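Local coordinates for protein neutral ceramidase (Pseudomonas aeruginosa, PDB 2ZWS) that hydrolyses the N-acyl linkage of ceramides to sphingosine and free fatty acid, and also runs the reverse synthesis, as a secreted zinc-dependent amidohydrolase, at residues A[54-58]-A[85-91]; A[389-393]-A[496-500]; A[419-424]-A[475-480]. The contacts are given in a common frame with arbitrary orientation. Residues are numbered along the deposited sequence.

Contact 1 of 3, residues A[54-58]-A[85-91]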
loop_
_atom_site.group_PDB
_atom_site.type_symbol
_atom_site.label_atom_id
_atom_site.label_comp_id
_atom_site.label_asym_id
_atom_site.label_seq_id
_atom_site.Cartn_x
_atom_site.Cartn_y
_atom_site.Cartn_z
ATOM N N ARG A 54 -19.574 18.102 -7.431
ATOM C CA ARG A 54 -19.055 17.692 -6.151
ATOM C C ARG A 54 -18.747 16.192 -6.236
ATOM O O ARG A 54 -19.583 15.293 -6.021
ATOM C CB ARG A 54 -19.836 18.140 -4.932
ATOM C CG ARG A 54 -19.677 19.637 -4.670
ATOM C CD ARG A 54 -19.143 19.925 -3.265
ATOM N NE ARG A 54 -18.716 21.315 -3.167
ATOM C CZ ARG A 54 -17.466 21.730 -2.948
ATOM N NH1 ARG A 54 -16.474 20.864 -2.759
ATOM N NH2 ARG A 54 -17.209 23.033 -2.892
ATOM N N ARG A 55 -17.515 15.968 -6.655
ATOM C CA ARG A 55 -16.957 14.652 -6.755
ATOM C C ARG A 55 -15.689 14.580 -5.884
ATOM O O ARG A 55 -14.906 15.530 -5.843
ATOM C CB ARG A 55 -16.607 14.359 -8.211
ATOM C CG ARG A 55 -15.796 13.116 -8.433
ATOM C CD ARG A 55 -15.389 12.970 -9.913
ATOM N NE ARG A 55 -16.545 12.867 -10.811
ATOM C CZ ARG A 55 -16.479 12.442 -12.072
ATOM N NH1 ARG A 55 -15.323 12.064 -12.607
ATOM N NH2 ARG A 55 -17.581 12.397 -12.799
ATOM N N LEU A 56 -15.525 13.437 -5.220
ATOM C CA LEU A 56 -14.308 13.059 -4.536
ATOM C C LEU A 56 -13.819 11.745 -5.118
ATOM O O LEU A 56 -14.620 10.935 -5.586
ATOM C CB LEU A 56 -14.601 12.839 -3.046
ATOM C CG LEU A 56 -15.138 14.055 -2.269
ATOM C CD1 LEU A 56 -15.516 13.589 -0.884
ATOM C CD2 LEU A 56 -14.134 15.182 -2.189
ATOM N N VAL A 57 -12.510 11.525 -5.070
ATOM C CA VAL A 57 -11.996 10.183 -5.352
ATOM C C VAL A 57 -10.963 9.783 -4.285
ATOM O O VAL A 57 -10.050 10.552 -3.931
ATOM C CB VAL A 57 -11.480 10.028 -6.825
ATOM C CG1 VAL A 57 -10.340 10.992 -7.136
ATOM C CG2 VAL A 57 -11.088 8.577 -7.112
ATOM N N TYR A 58 -11.153 8.569 -3.773
ATOM C CA TYR A 58 -10.246 7.946 -2.822
ATOM C C TYR A 58 -9.649 6.699 -3.480
ATOM O O TYR A 58 -10.377 5.905 -4.080
ATOM C CB TYR A 58 -11.027 7.545 -1.551
ATOM C CG TYR A 58 -10.251 6.681 -0.610
ATOM C CD1 TYR A 58 -10.316 5.283 -0.686
ATOM C CD2 TYR A 58 -9.435 7.264 0.347
ATOM C CE1 TYR A 58 -9.580 4.473 0.168
ATOM C CE2 TYR A 58 -8.696 6.471 1.242
ATOM C CZ TYR A 58 -8.769 5.082 1.134
ATOM O OH TYR A 58 -8.036 4.306 2.005
ATOM N N VAL A 85 -11.744 18.559 -13.453
ATOM C CA VAL A 85 -12.452 17.489 -12.760
ATOM C C VAL A 85 -11.780 17.144 -11.432
ATOM O O VAL A 85 -12.447 17.037 -10.387
ATOM C CB VAL A 85 -12.541 16.226 -13.632
ATOM C CG1 VAL A 85 -13.283 15.133 -12.902
ATOM C CG2 VAL A 85 -13.248 16.522 -15.000
ATOM N N TYR A 86 -10.464 16.957 -11.496
ATOM C CA TYR A 86 -9.679 16.534 -10.332
ATOM C C TYR A 86 -8.578 17.518 -10.045
ATOM O O TYR A 86 -7.986 18.079 -10.958
ATOM C CB TYR A 86 -9.037 15.167 -10.574
ATOM C CG TYR A 86 -10.031 14.064 -10.838
ATOM C CD1 TYR A 86 -10.125 13.469 -12.103
ATOM C CD2 TYR A 86 -10.880 13.621 -9.834
ATOM C CE1 TYR A 86 -11.041 12.462 -12.345
ATOM C CE2 TYR A 86 -11.804 12.610 -10.065
ATOM C CZ TYR A 86 -11.871 12.031 -11.321
ATOM O OH TYR A 86 -12.795 11.031 -11.581
ATOM N N ASP A 87 -8.301 17.698 -8.758
ATOM C CA ASP A 87 -7.071 18.344 -8.334
ATOM C C ASP A 87 -6.704 17.922 -6.899
ATOM O O ASP A 87 -7.246 16.961 -6.349
ATOM C CB ASP A 87 -7.154 19.869 -8.492
ATOM C CG ASP A 87 -8.220 20.512 -7.612
ATOM O OD1 ASP A 87 -8.673 19.905 -6.611
ATOM O OD2 ASP A 87 -8.584 21.671 -7.910
ATOM N N GLU A 88 -5.747 18.614 -6.298
ATOM C CA GLU A 88 -5.303 18.210 -4.968
ATOM C C GLU A 88 -6.426 18.219 -3.940
ATOM O O GLU A 88 -6.358 17.483 -2.949
ATOM C CB GLU A 88 -4.155 19.086 -4.473
ATOM C CG GLU A 88 -4.344 20.583 -4.666
ATOM C CD GLU A 88 -3.669 21.082 -5.930
ATOM O OE1 GLU A 88 -2.532 21.610 -5.845
ATOM O OE2 GLU A 88 -4.251 20.918 -7.013
ATOM N N ASN A 89 -7.452 19.041 -4.154
ATOM C CA ASN A 89 -8.526 19.106 -3.175
ATOM C C ASN A 89 -9.430 17.878 -3.147
ATOM O O ASN A 89 -10.052 17.612 -2.130
ATOM C CB ASN A 89 -9.380 20.346 -3.388
ATOM C CG ASN A 89 -8.577 21.615 -3.270
ATOM O OD1 ASN A 89 -7.875 21.812 -2.296
ATOM N ND2 ASN A 89 -8.674 22.478 -4.272
ATOM N N ASN A 90 -9.534 17.140 -4.248
ATOM C CA ASN A 90 -10.541 16.068 -4.257
ATOM C C ASN A 90 -10.011 14.691 -4.622
ATOM O O ASN A 90 -10.797 13.796 -4.965
ATOM C CB ASN A 90 -11.752 16.439 -5.121
ATOM C CG ASN A 90 -11.443 16.402 -6.590
ATOM O OD1 ASN A 90 -10.280 16.515 -6.989
ATOM N ND2 ASN A 90 -12.487 16.293 -7.419
ATOM N N VAL A 91 -8.690 14.505 -4.494
ATOM C CA VAL A 91 -8.089 13.203 -4.791
ATOM C C VAL A 91 -7.263 12.795 -3.569
ATOM O O VAL A 91 -6.332 13.538 -3.186
ATOM C CB VAL A 91 -7.164 13.276 -6.066
ATOM C CG1 VAL A 91 -6.436 11.942 -6.246
ATOM C CG2 VAL A 91 -7.933 13.682 -7.344
#
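Three hydrogen bonds join the segments. The backbone N of Val-57 donates to Asn-90 O (2.8 Å), Asn-90 ND2 reaches Arg-55 O (3.0 Å), and Arg-55 NH1 meets Tyr-86 OH (2.9 Å); the same guanidinium, through NH2, is salt-bridged to Glu-48. Asparagine suits position 90 because its amide serves both segments: ND2 also donates to Val-85 O at 3.1 Å, while OD1 accepts from Asp-87 N at 2.9 Å, tying up the turn. There Asp-87, inferred to bind substrate, closes an Asx turn with OD1 on Asn-89 N (2.9 Å). This is the return of a right-handed beta-alpha-beta crossover: strand 55-61, helix 68-81, then the parallel neighbour 91-95, with Val-57 bridging Val-91. A CA-H...O contact, Val-91 CA to Val-57 O at 3.4 Å, accompanies the pairing. On the sheet face carrying both valines, Val-57 CG1 lies 3.6 Å from Val-91 CG2 and 3.7 Å from Tyr-86 CE2; the two valines, compact and branched, pack beneath Ile-134 and Leu-78 of the covering helices.

Contact 2 of 3, residues A[389-393]-A[496-500]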
loop_
_atom_site.group_PDB
_atom_site.type_symbol
_atom_site.label_atom_id
_atom_site.label_comp_id
_atom_site.label_asym_id
_atom_site.label_seq_id
_atom_site.Cartn_x
_atom_site.Cartn_y
_atom_site.Cartn_z
ATOM N N THR A 389 14.855 13.514 3.453
ATOM C CA THR A 389 13.488 13.304 3.893
ATOM C C THR A 389 12.656 14.527 3.500
ATOM O O THR A 389 13.200 15.598 3.284
ATOM C CB THR A 389 13.426 13.085 5.425
ATOM O OG1 THR A 389 14.299 14.020 6.093
ATOM C CG2 THR A 389 13.819 11.662 5.790
ATOM N N PRO A 390 11.323 14.360 3.355
ATOM C CA PRO A 390 10.488 15.511 2.946
ATOM C C PRO A 390 10.396 16.654 3.947
ATOM O O PRO A 390 10.612 16.463 5.142
ATOM C CB PRO A 390 9.089 14.901 2.739
ATOM C CG PRO A 390 9.123 13.561 3.380
ATOM C CD PRO A 390 10.545 13.105 3.476
ATOM N N THR A 391 10.041 17.828 3.434
ATOM C CA THR A 391 9.863 19.035 4.229
ATOM C C THR A 391 8.501 19.685 4.030
ATOM O O THR A 391 8.064 20.448 4.878
ATOM C CB THR A 391 10.953 20.065 3.904
ATOM O OG1 THR A 391 10.858 20.453 2.530
ATOM C CG2 THR A 391 12.356 19.469 4.183
ATOM N N VAL A 392 7.851 19.408 2.891
ATOM C CA VAL A 392 6.561 20.034 2.575
ATOM C C VAL A 392 5.583 18.882 2.455
ATOM O O VAL A 392 5.778 18.003 1.613
ATOM C CB VAL A 392 6.616 20.853 1.256
ATOM C CG1 VAL A 392 5.196 21.308 0.829
ATOM C CG2 VAL A 392 7.614 22.021 1.381
ATOM N N LEU A 393 4.573 18.869 3.314
ATOM C CA LEU A 393 3.733 17.674 3.456
ATOM C C LEU A 393 2.251 17.976 3.261
ATOM O O LEU A 393 1.781 19.046 3.652
ATOM C CB LEU A 393 3.962 17.026 4.831
ATOM C CG LEU A 393 5.373 16.428 5.027
ATOM C CD1 LEU A 393 5.523 16.031 6.448
ATOM C CD2 LEU A 393 5.562 15.231 4.102
ATOM N N ALA A 496 2.012 25.694 0.350
ATOM C CA ALA A 496 3.396 25.843 -0.043
ATOM C C ALA A 496 3.647 24.798 -1.111
ATOM O O ALA A 496 2.713 24.210 -1.628
ATOM C CB ALA A 496 4.250 25.468 1.172
ATOM N N ILE A 497 4.861 24.685 -1.616
ATOM C CA ILE A 497 5.119 24.572 -3.029
ATOM C C ILE A 497 5.889 23.271 -2.747
ATOM O O ILE A 497 6.880 23.302 -2.012
ATOM C CB ILE A 497 6.093 25.556 -3.675
ATOM C CG1 ILE A 497 5.384 26.872 -3.994
ATOM C CG2 ILE A 497 6.612 24.929 -4.980
ATOM C CD1 ILE A 497 4.137 26.705 -4.845
ATOM N N ALA A 498 5.411 22.119 -3.228
ATOM C CA ALA A 498 6.099 20.860 -2.958
ATOM C C ALA A 498 7.326 20.787 -3.869
ATOM O O ALA A 498 7.201 20.946 -5.080
ATOM C CB ALA A 498 5.189 19.685 -3.207
ATOM N N PRO A 499 8.519 20.576 -3.293
ATOM C CA PRO A 499 9.729 20.551 -4.132
ATOM C C PRO A 499 9.673 19.463 -5.206
ATOM O O PRO A 499 9.250 18.347 -4.934
ATOM C CB PRO A 499 10.853 20.269 -3.129
ATOM C CG PRO A 499 10.325 20.721 -1.817
ATOM C CD PRO A 499 8.837 20.401 -1.864
ATOM N N ASP A 500 10.077 19.798 -6.425
ATOM C CA ASP A 500 10.143 18.829 -7.514
ATOM C C ASP A 500 11.583 18.336 -7.623
ATOM O O ASP A 500 12.506 19.089 -7.989
ATOM C CB ASP A 500 9.652 19.475 -8.818
ATOM C CG ASP A 500 9.601 18.510 -10.005
ATOM O OD1 ASP A 500 10.037 17.345 -9.897
ATOM O OD2 ASP A 500 9.120 18.939 -11.078
#
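Thr-389 and Pro-390 lead up to the contact without touching 496-500. Both are buried against helix 109-112, and Pro-390, which has no NH to offer, still uses its carbonyl oxygen to accept from Tyr-467 OH. Thr-391 comes next and makes a marginal approach, its OG1 lying 4.4 Å from Pro-499 CG; its backbone is already hydrogen-bonded to Phe-304.

Val-392, where strand 392-400 begins, carries most of the interface. Its CA-to-CB bond points toward the other segment, and with chi1 at 171° the two methyls spread along the facing backbone. CG1 sits 4.3 Å from Ala-496 CB and 3.9 Å from Ala-498 CA, CG2 lies 3.8 Å from Pro-499 CD, and Ile-497 O is near both methyls, 3.7 Å from CG2 and 3.9 Å from CG1. A branched side chain fits here because its two arms together reach four successive residues, and the small alanines let the extended chain pass close by. No hydrogen bond crosses between the segments; what passes between them is van der Waals packing. The CA-to-CB bond of Leu-393, next in the strand, points away from 496-500, and its side chain packs against Phe-304, Ala-446 and Tyr-467.

The segment 496-500 is a loop following helix 471-488. It passes alongside strand 295-303, the neighbour of 392-400 in a four-stranded mixed sheet: Phe-301 touches both Val-392 and Ala-498, and its backbone is hydrogen-bonded to Ala-496. Helix 68-81 meets the loop through Gln-68 and Leu-72 against Ala-498; Gln-68, an inferred substrate-binding residue, also donates from NE2 to Val-392 O.

Contact 3 of 3, residues A[419-424]-A[475-480]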
loop_
_atom_site.group_PDB
_atom_site.type_symbol
_atom_site.label_atom_id
_atom_site.label_comp_id
_atom_site.label_asym_id
_atom_site.label_seq_id
_atom_site.Cartn_x
_atom_site.Cartn_y
_atom_site.Cartn_z
ATOM N N ARG A 419 -5.592 10.803 19.391
ATOM C CA ARG A 419 -5.665 12.192 19.880
ATOM C C ARG A 419 -6.141 13.162 18.774
ATOM O O ARG A 419 -6.926 14.091 19.023
ATOM C CB ARG A 419 -4.323 12.646 20.441
ATOM C CG ARG A 419 -4.087 12.133 21.864
ATOM C CD ARG A 419 -2.794 12.708 22.364
ATOM N NE ARG A 419 -2.279 11.961 23.502
ATOM C CZ ARG A 419 -1.086 12.192 24.030
ATOM N NH1 ARG A 419 -0.663 11.466 25.071
ATOM N NH2 ARG A 419 -0.323 13.153 23.519
ATOM N N ILE A 420 -5.677 12.930 17.552
ATOM C CA ILE A 420 -6.078 13.792 16.436
ATOM C C ILE A 420 -7.551 13.568 16.097
ATOM O O ILE A 420 -8.304 14.516 15.944
ATOM C CB ILE A 420 -5.179 13.587 15.215
ATOM C CG1 ILE A 420 -3.745 14.017 15.570
ATOM C CG2 ILE A 420 -5.705 14.401 14.036
ATOM C CD1 ILE A 420 -2.702 13.732 14.496
ATOM N N ARG A 421 -7.964 12.306 16.052
ATOM C CA ARG A 421 -9.355 11.956 15.826
ATOM C C ARG A 421 -10.281 12.657 16.825
ATOM O O ARG A 421 -11.279 13.268 16.433
ATOM C CB ARG A 421 -9.507 10.451 15.960
ATOM C CG ARG A 421 -10.357 9.825 14.896
ATOM C CD ARG A 421 -10.672 8.414 15.318
ATOM N NE ARG A 421 -9.474 7.598 15.460
ATOM C CZ ARG A 421 -9.439 6.398 16.054
ATOM N NH1 ARG A 421 -10.530 5.864 16.610
ATOM N NH2 ARG A 421 -8.293 5.722 16.083
ATOM N N ARG A 422 -9.939 12.571 18.109
ATOM C CA ARG A 422 -10.713 13.206 19.190
ATOM C C ARG A 422 -10.814 14.709 18.992
ATOM O O ARG A 422 -11.875 15.308 19.177
ATOM C CB ARG A 422 -10.064 12.947 20.547
ATOM C CG ARG A 422 -10.247 11.544 21.073
ATOM C CD ARG A 422 -9.410 11.310 22.318
ATOM N NE ARG A 422 -9.656 9.963 22.808
ATOM C CZ ARG A 422 -8.888 9.309 23.667
ATOM N NH1 ARG A 422 -7.778 9.860 24.147
ATOM N NH2 ARG A 422 -9.235 8.083 24.027
ATOM N N ALA A 423 -9.674 15.320 18.664
ATOM C CA ALA A 423 -9.603 16.777 18.536
ATOM C C ALA A 423 -10.443 17.245 17.346
ATOM O O ALA A 423 -11.168 18.240 17.429
ATOM C CB ALA A 423 -8.176 17.215 18.397
ATOM N N VAL A 424 -10.348 16.514 16.232
ATOM C CA VAL A 424 -11.131 16.818 15.043
ATOM C C VAL A 424 -12.628 16.582 15.268
ATOM O O VAL A 424 -13.450 17.432 14.889
ATOM C CB VAL A 424 -10.607 16.042 13.823
ATOM C CG1 VAL A 424 -11.621 16.084 12.632
ATOM C CG2 VAL A 424 -9.232 16.575 13.420
ATOM N N TYR A 475 0.814 17.957 13.808
ATOM C CA TYR A 475 -0.258 17.336 13.004
ATOM C C TYR A 475 -1.630 17.595 13.618
ATOM O O TYR A 475 -2.592 17.835 12.904
ATOM C CB TYR A 475 -0.023 15.848 12.856
ATOM C CG TYR A 475 0.957 15.467 11.783
ATOM C CD1 TYR A 475 0.607 15.545 10.430
ATOM C CD2 TYR A 475 2.229 14.986 12.114
ATOM C CE1 TYR A 475 1.501 15.169 9.439
ATOM C CE2 TYR A 475 3.121 14.584 11.143
ATOM C CZ TYR A 475 2.749 14.677 9.789
ATOM O OH TYR A 475 3.603 14.272 8.786
ATOM N N GLN A 476 -1.727 17.569 14.950
ATOM C CA GLN A 476 -3.019 17.797 15.567
ATOM C C GLN A 476 -3.499 19.227 15.271
ATOM O O GLN A 476 -4.662 19.427 14.892
ATOM C CB GLN A 476 -2.957 17.546 17.077
ATOM C CG GLN A 476 -4.308 17.484 17.750
ATOM C CD GLN A 476 -4.256 16.757 19.074
ATOM O OE1 GLN A 476 -3.666 15.675 19.181
ATOM N NE2 GLN A 476 -4.892 17.337 20.092
ATOM N N GLN A 477 -2.602 20.193 15.398
ATOM C CA GLN A 477 -2.932 21.585 15.078
ATOM C C GLN A 477 -3.388 21.732 13.629
ATOM O O GLN A 477 -4.386 22.396 13.355
ATOM C CB GLN A 477 -1.708 22.456 15.272
ATOM C CG GLN A 477 -1.894 23.893 14.829
ATOM C CD GLN A 477 -0.690 24.712 15.167
ATOM O OE1 GLN A 477 0.076 25.114 14.283
ATOM N NE2 GLN A 477 -0.476 24.918 16.451
ATOM N N LEU A 478 -2.636 21.109 12.718
ATOM C CA LEU A 478 -2.934 21.217 11.288
ATOM C C LEU A 478 -4.313 20.649 10.950
ATOM O O LEU A 478 -5.094 21.267 10.195
ATOM C CB LEU A 478 -1.844 20.527 10.475
ATOM C CG LEU A 478 -0.473 21.211 10.529
ATOM C CD1 LEU A 478 0.587 20.341 9.875
ATOM C CD2 LEU A 478 -0.480 22.594 9.921
ATOM N N PHE A 479 -4.602 19.462 11.475
ATOM C CA PHE A 479 -5.913 18.857 11.256
ATOM C C PHE A 479 -7.052 19.597 11.946
ATOM O O PHE A 479 -8.157 19.696 11.395
ATOM C CB PHE A 479 -5.884 17.368 11.613
ATOM C CG PHE A 479 -5.285 16.504 10.533
ATOM C CD1 PHE A 479 -5.972 16.325 9.328
ATOM C CD2 PHE A 479 -4.046 15.870 10.698
ATOM C CE1 PHE A 479 -5.445 15.536 8.301
ATOM C CE2 PHE A 479 -3.525 15.050 9.637
ATOM C CZ PHE A 479 -4.242 14.905 8.444
ATOM N N VAL A 480 -6.827 20.091 13.166
ATOM C CA VAL A 480 -7.895 20.852 13.828
ATOM C C VAL A 480 -8.192 22.133 13.049
ATOM O O VAL A 480 -9.375 22.455 12.790
ATOM C CB VAL A 480 -7.554 21.142 15.304
ATOM C CG1 VAL A 480 -8.468 22.252 15.871
ATOM C CG2 VAL A 480 -7.720 19.857 16.087
#
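Ile-420 takes the mt rotamer (chi1 -64°, chi2 174°), which carries CD1 forward to 3.8 Å from Tyr-475 CB while CG2 lies 3.8 Å from Phe-479 CB. The branched side chain spans the bases of Tyr-475 and Phe-479, a helical turn apart, with its CG1 3.9 Å from Gln-476 CB between them. Gln-476 is extended, with chi1 and chi2 both t, and lies across the neighbouring helix: OE1 stands 3.3 Å from Arg-419 CB and NE2 3.7 Å from Ala-423 CB. These are packing distances; OE1 has its hydrogen bond from Gln-472 NE2, one turn back on its own helix.

The two helices run in nearly the same direction, their local axes 9.2 Å apart at closest approach with a signed crossing angle of -29°. Side chains three and four residues apart, Ile-420, Ala-423 and Val-424 against Gln-476, Phe-479 and Val-480, make up the interface. Together they form part of the helical layer over the sheet that contains strands 392-400 and 403-407, whose Ile-395 and Leu-406 both pack against Phe-479.

Alanine suits position 423, where the CA-to-CB bond points toward the partner and only a methyl is needed for Val-480 CG2 to come within 3.5 Å. With chi1 t in both, Val-424 CG2 and Val-480 CG2 face each other at 4.5 Å, and Val-424 CG2 rests 3.9 Å from Phe-479 CB. Arg-419 contributes its CB near Gln-476, whereas the rest of its long chain leads away to salt bridges with Glu-453 and Asp-170. Tyr-475 likewise offers CB here and sends its ring elsewhere, edge-to-face with Phe-412.

Contacts 1 and 3 are partly buried and bury similar areas, whereas contact 2 is smaller and lies at the surface. Their chemistry follows their setting: contact 1 pairs a strand with a turn entering the next strand and relies on hydrogen bonds from backbone, amide and guanidinium groups, while contacts 2 and 3 have none between their segments and depend on side-chain packing. Strand 392-400 supplies a segment of contact 2 and underlies the helices of contact 3: Leu-393 CD1 lies 3.5 Å from Tyr-475 OH. Contact 3 falls within the chain between the segments of contact 2. Contacts 1 and 2 do not touch, but helix 68-81 packs against both, and strand 295-303 borders each.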